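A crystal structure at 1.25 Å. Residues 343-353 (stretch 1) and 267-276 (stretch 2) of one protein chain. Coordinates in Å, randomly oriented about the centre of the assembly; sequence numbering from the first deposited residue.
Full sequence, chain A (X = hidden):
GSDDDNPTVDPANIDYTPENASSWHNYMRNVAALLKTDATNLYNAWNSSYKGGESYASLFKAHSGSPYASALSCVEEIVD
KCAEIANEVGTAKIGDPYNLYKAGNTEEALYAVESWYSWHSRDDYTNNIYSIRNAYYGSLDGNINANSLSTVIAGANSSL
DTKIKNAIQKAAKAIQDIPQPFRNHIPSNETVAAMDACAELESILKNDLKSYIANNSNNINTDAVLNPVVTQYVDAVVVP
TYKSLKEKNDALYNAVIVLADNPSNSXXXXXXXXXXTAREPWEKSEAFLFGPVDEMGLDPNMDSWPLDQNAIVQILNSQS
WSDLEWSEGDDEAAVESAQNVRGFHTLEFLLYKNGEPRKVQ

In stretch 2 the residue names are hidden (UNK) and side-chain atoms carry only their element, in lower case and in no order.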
# COMPACT_ATOMS: atom_id res chain seq x y z
N GLY A 343 -9.16 -8.14 1.61
CA GLY A 343 -8.27 -7.02 1.50
C GLY A 343 -8.88 -5.78 0.91
O GLY A 343 -10.04 -5.74 0.49
N PHE A 344 -8.02 -4.75 0.80
CA PHE A 344 -8.46 -3.46 0.31
C PHE A 344 -9.17 -3.53 -1.05
O PHE A 344 -10.12 -2.81 -1.30
CB PHE A 344 -7.29 -2.50 0.20
CG PHE A 344 -6.90 -1.83 1.50
CD1 PHE A 344 -7.76 -0.91 2.07
CD2 PHE A 344 -5.65 -2.06 2.09
CE1 PHE A 344 -7.39 -0.23 3.18
CE2 PHE A 344 -5.27 -1.37 3.23
CZ PHE A 344 -6.17 -0.47 3.80
N HIS A 345 -8.64 -4.35 -1.97
CA HIS A 345 -9.20 -4.36 -3.30
C HIS A 345 -10.54 -5.10 -3.41
O HIS A 345 -11.33 -4.82 -4.28
CB HIS A 345 -8.18 -4.83 -4.31
CG HIS A 345 -7.01 -3.91 -4.40
ND1 HIS A 345 -7.13 -2.59 -4.82
CD2 HIS A 345 -5.71 -4.11 -4.12
CE1 HIS A 345 -5.94 -2.03 -4.78
NE2 HIS A 345 -5.06 -2.92 -4.33
N THR A 346 -10.78 -6.04 -2.51
CA THR A 346 -12.11 -6.66 -2.42
C THR A 346 -13.12 -5.65 -1.91
O THR A 346 -14.21 -5.54 -2.46
CB THR A 346 -12.10 -7.95 -1.57
OG1 THR A 346 -11.29 -8.92 -2.23
CG2 THR A 346 -13.52 -8.49 -1.47
N LEU A 347 -12.76 -4.89 -0.88
CA LEU A 347 -13.67 -3.83 -0.45
C LEU A 347 -13.87 -2.80 -1.54
O LEU A 347 -14.97 -2.33 -1.74
CB LEU A 347 -13.16 -3.21 0.81
CG LEU A 347 -14.13 -2.39 1.61
CD1 LEU A 347 -15.50 -3.07 1.79
CD2 LEU A 347 -13.46 -2.07 2.99
N GLU A 348 -12.79 -2.49 -2.25
CA GLU A 348 -12.89 -1.58 -3.38
C GLU A 348 -13.93 -2.06 -4.42
O GLU A 348 -14.77 -1.29 -4.90
CB GLU A 348 -11.50 -1.41 -4.04
CG GLU A 348 -11.39 -0.29 -5.06
CD GLU A 348 -10.13 -0.43 -5.92
OE1 GLU A 348 -9.43 -1.44 -5.81
OE2 GLU A 348 -9.91 0.48 -6.75
N PHE A 349 -13.84 -3.35 -4.75
CA PHE A 349 -14.80 -3.97 -5.70
C PHE A 349 -16.25 -3.80 -5.23
O PHE A 349 -17.14 -3.56 -6.03
CB PHE A 349 -14.45 -5.46 -5.80
CG PHE A 349 -15.34 -6.28 -6.70
CD1 PHE A 349 -16.55 -6.77 -6.26
CD2 PHE A 349 -14.90 -6.69 -7.94
CE1 PHE A 349 -17.33 -7.53 -7.10
CE2 PHE A 349 -15.68 -7.48 -8.76
CZ PHE A 349 -16.90 -7.88 -8.34
N LEU A 350 -16.44 -3.95 -3.93
CA LEU A 350 -17.76 -3.88 -3.29
C LEU A 350 -18.31 -2.47 -3.16
O LEU A 350 -19.52 -2.30 -2.99
CB LEU A 350 -17.69 -4.59 -1.93
CG LEU A 350 -17.44 -6.12 -1.94
CD1 LEU A 350 -17.12 -6.64 -0.52
CD2 LEU A 350 -18.60 -6.89 -2.62
N LEU A 351 -17.43 -1.47 -3.27
CA LEU A 351 -17.80 -0.08 -3.08
C LEU A 351 -17.88 0.76 -4.36
O LEU A 351 -18.57 1.77 -4.38
CB LEU A 351 -16.84 0.62 -2.10
CG LEU A 351 -16.91 0.16 -0.65
CD1 LEU A 351 -15.81 0.85 0.16
CD2 LEU A 351 -18.31 0.43 -0.06
N TYR A 352 -17.11 0.37 -5.38
CA TYR A 352 -16.94 1.14 -6.59
C TYR A 352 -17.29 0.35 -7.85
O TYR A 352 -17.13 -0.88 -7.87
CB TYR A 352 -15.48 1.54 -6.74
CG TYR A 352 -14.95 2.57 -5.79
CD1 TYR A 352 -15.01 3.91 -6.09
CD2 TYR A 352 -14.30 2.19 -4.61
CE1 TYR A 352 -14.44 4.86 -5.24
CE2 TYR A 352 -13.77 3.12 -3.75
CZ TYR A 352 -13.81 4.45 -4.08
OH TYR A 352 -13.23 5.34 -3.22
N LYS A 353 -17.70 1.09 -8.87
CA LYS A 353 -17.77 0.51 -10.19
C LYS A 353 -17.36 1.56 -11.21
O LYS A 353 -17.92 2.65 -11.25
CB LYS A 353 -19.18 -0.01 -10.42
CG LYS A 353 -19.31 -0.72 -11.77
CD LYS A 353 -20.65 -1.32 -11.97
CE LYS A 353 -20.68 -2.19 -13.21
NZ LYS A 353 -22.07 -2.63 -13.51
N UNK A 267 -24.51 6.75 1.52
CA UNK A 267 -23.74 5.82 2.35
C UNK A 267 -22.60 5.14 1.58
O UNK A 267 -21.51 4.94 2.13
c UNK A 267 -24.62 4.78 3.00
N UNK A 268 -22.85 4.80 0.33
CA UNK A 268 -21.78 4.28 -0.54
C UNK A 268 -20.68 5.33 -0.68
O UNK A 268 -19.51 5.02 -0.60
c UNK A 268 -21.68 1.39 -2.01
c UNK A 268 -23.29 -0.36 -2.12
c UNK A 268 -23.99 1.93 -2.01
c UNK A 268 -24.30 0.59 -2.09
c UNK A 268 -21.99 0.04 -2.08
c UNK A 268 -22.67 2.35 -1.96
c UNK A 268 -22.34 3.83 -1.89
N UNK A 269 -21.08 6.56 -1.00
CA UNK A 269 -20.10 7.66 -1.14
C UNK A 269 -19.26 7.83 0.12
O UNK A 269 -18.05 8.00 0.05
o UNK A 269 -23.00 10.04 -4.30
c UNK A 269 -20.79 8.98 -1.48
c UNK A 269 -22.40 10.08 -3.20
c UNK A 269 -21.37 8.98 -2.90
o UNK A 269 -22.61 10.97 -2.34
N UNK A 270 -19.90 7.79 1.27
CA UNK A 270 -19.22 7.92 2.55
C UNK A 270 -18.21 6.78 2.79
O UNK A 270 -17.11 7.02 3.26
c UNK A 270 -19.61 8.08 5.06
c UNK A 270 -20.27 8.01 3.67
o UNK A 270 -21.06 9.19 3.44
N UNK A 271 -18.60 5.55 2.47
CA UNK A 271 -17.71 4.41 2.60
C UNK A 271 -16.55 4.50 1.59
O UNK A 271 -15.41 4.22 1.96
c UNK A 271 -18.45 3.09 2.47
N UNK A 272 -16.82 4.98 0.39
CA UNK A 272 -15.75 5.20 -0.57
C UNK A 272 -14.77 6.26 -0.07
O UNK A 272 -13.55 6.12 -0.19
s UNK A 272 -17.23 4.34 -2.81
c UNK A 272 -16.34 5.64 -1.90
N UNK A 273 -15.30 7.36 0.48
CA UNK A 273 -14.41 8.36 1.08
C UNK A 273 -13.50 7.72 2.13
O UNK A 273 -12.32 8.01 2.18
c UNK A 273 -16.04 10.37 0.85
o UNK A 273 -16.96 11.06 1.36
c UNK A 273 -15.21 9.49 1.79
o UNK A 273 -15.76 10.41 -0.34
N UNK A 274 -14.08 6.88 2.98
CA UNK A 274 -13.32 6.21 4.00
C UNK A 274 -12.28 5.25 3.42
O UNK A 274 -11.20 5.10 4.00
c UNK A 274 -14.26 5.48 5.00
N UNK A 275 -12.60 4.63 2.29
CA UNK A 275 -11.66 3.73 1.62
C UNK A 275 -10.43 4.52 1.14
O UNK A 275 -9.29 4.13 1.40
c UNK A 275 -11.36 0.63 0.27
c UNK A 275 -9.44 2.90 -3.18
c UNK A 275 -10.61 2.08 -1.28
n UNK A 275 -10.48 -0.04 -0.56
c UNK A 275 -12.37 2.97 0.49
c UNK A 275 -8.84 1.68 -3.37
c UNK A 275 -9.99 0.84 -1.50
c UNK A 275 -10.35 3.12 -2.18
c UNK A 275 -11.51 1.92 -0.15
c UNK A 275 -9.10 0.62 -2.55
N UNK A 276 -10.66 5.63 0.44
CA UNK A 276 -9.53 6.45 -0.01
C UNK A 276 -8.69 6.90 1.19
O UNK A 276 -7.46 6.89 1.14
c UNK A 276 -10.67 7.20 -2.09
c UNK A 276 -10.01 7.65 -0.78
c UNK A 276 -9.71 6.71 -3.20
c UNK A 276 -8.86 8.63 -1.05

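Stretch 2 is helical throughout and runs nearly antiparallel to the helix of stretch 1, the axes crossing at -156° with a closest approach of 10.3 Å. Position 267 has a single side-chain carbon, out of reach of stretch 1; it is Ala-267. Position 268 carries one carbon followed by a ring of six carbons with no oxygen attached, and a ring carbon lies against Leu-350 O, at the ring edge; this is Phe-268. Its CE1 is 3.5 Å from Leu-350 O, and its CD1 is 4.0 Å from Leu-351 CD2.

At position 269 three carbons run in a line, the third bearing two oxygens; the CA-to-CB bond points away from stretch 1 and the residue is exposed: Glu-269. Position 270 has one carbon bearing an oxygen and a second carbon, the branched pattern of Thr-270, and it is also out of reach. Position 271 again shows one carbon, but here it matters: this CB packs 3.7 Å from Leu-351 CD2, and the residue is Ala-271.

Position 272 has one carbon and then a sulfur, which stands over one face of the Tyr-352 ring, hence Cys-272. Its SG is 3.6 Å from the centroid of that ring and only 11° off the normal, while also lying 3.3 Å from Leu-351 O. Position 273 holds two carbons, the second with two oxygens, a short carboxylate on a CA-to-CB bond that points away from stretch 1, which it does not touch: Asp-273. The lone carbon at position 274 makes no contact: Ala-274.

Position 275 has one carbon and fused five- and six-membered rings containing eight carbons and one nitrogen; the nitrogen faces Phe-344 O, and Glu-348 CG lies over one ring face. This is Trp-275. Its NE1 donates a hydrogen bond to Phe-344 O (2.9 Å, 149°). Glu-348 CG is 3.9 Å from the centroid of the six-membered ring, and the edges of Phe-344 and Tyr-352 are turned toward the indole face in offset edge-to-face pairs. At position 276 four carbons fork at the first, one arm being two carbons long, and one carbon lies near Tyr-352 OH: Ile-276, whose CG1 is 3.4 Å from Tyr-352 OH.

The contact works by reciprocal packing. Trp-275 sits among Phe-344, Leu-347, Glu-348 and Leu-351, its polar nitrogen satisfied by a backbone carbonyl. In return, Leu-351 fits among Phe-268, Ala-271, Cys-272 and Trp-275. Glu-348 OE1 accepts a hydrogen bond from His-345 ND1 (2.8 Å), while its aliphatic portion covers the indole. Beyond the first helix, the Tyr-352 ring packs against Cys-272 and Trp-275, and its OH reaches Ile-276.

Stretch 2 (267-276) AFETACDAWI
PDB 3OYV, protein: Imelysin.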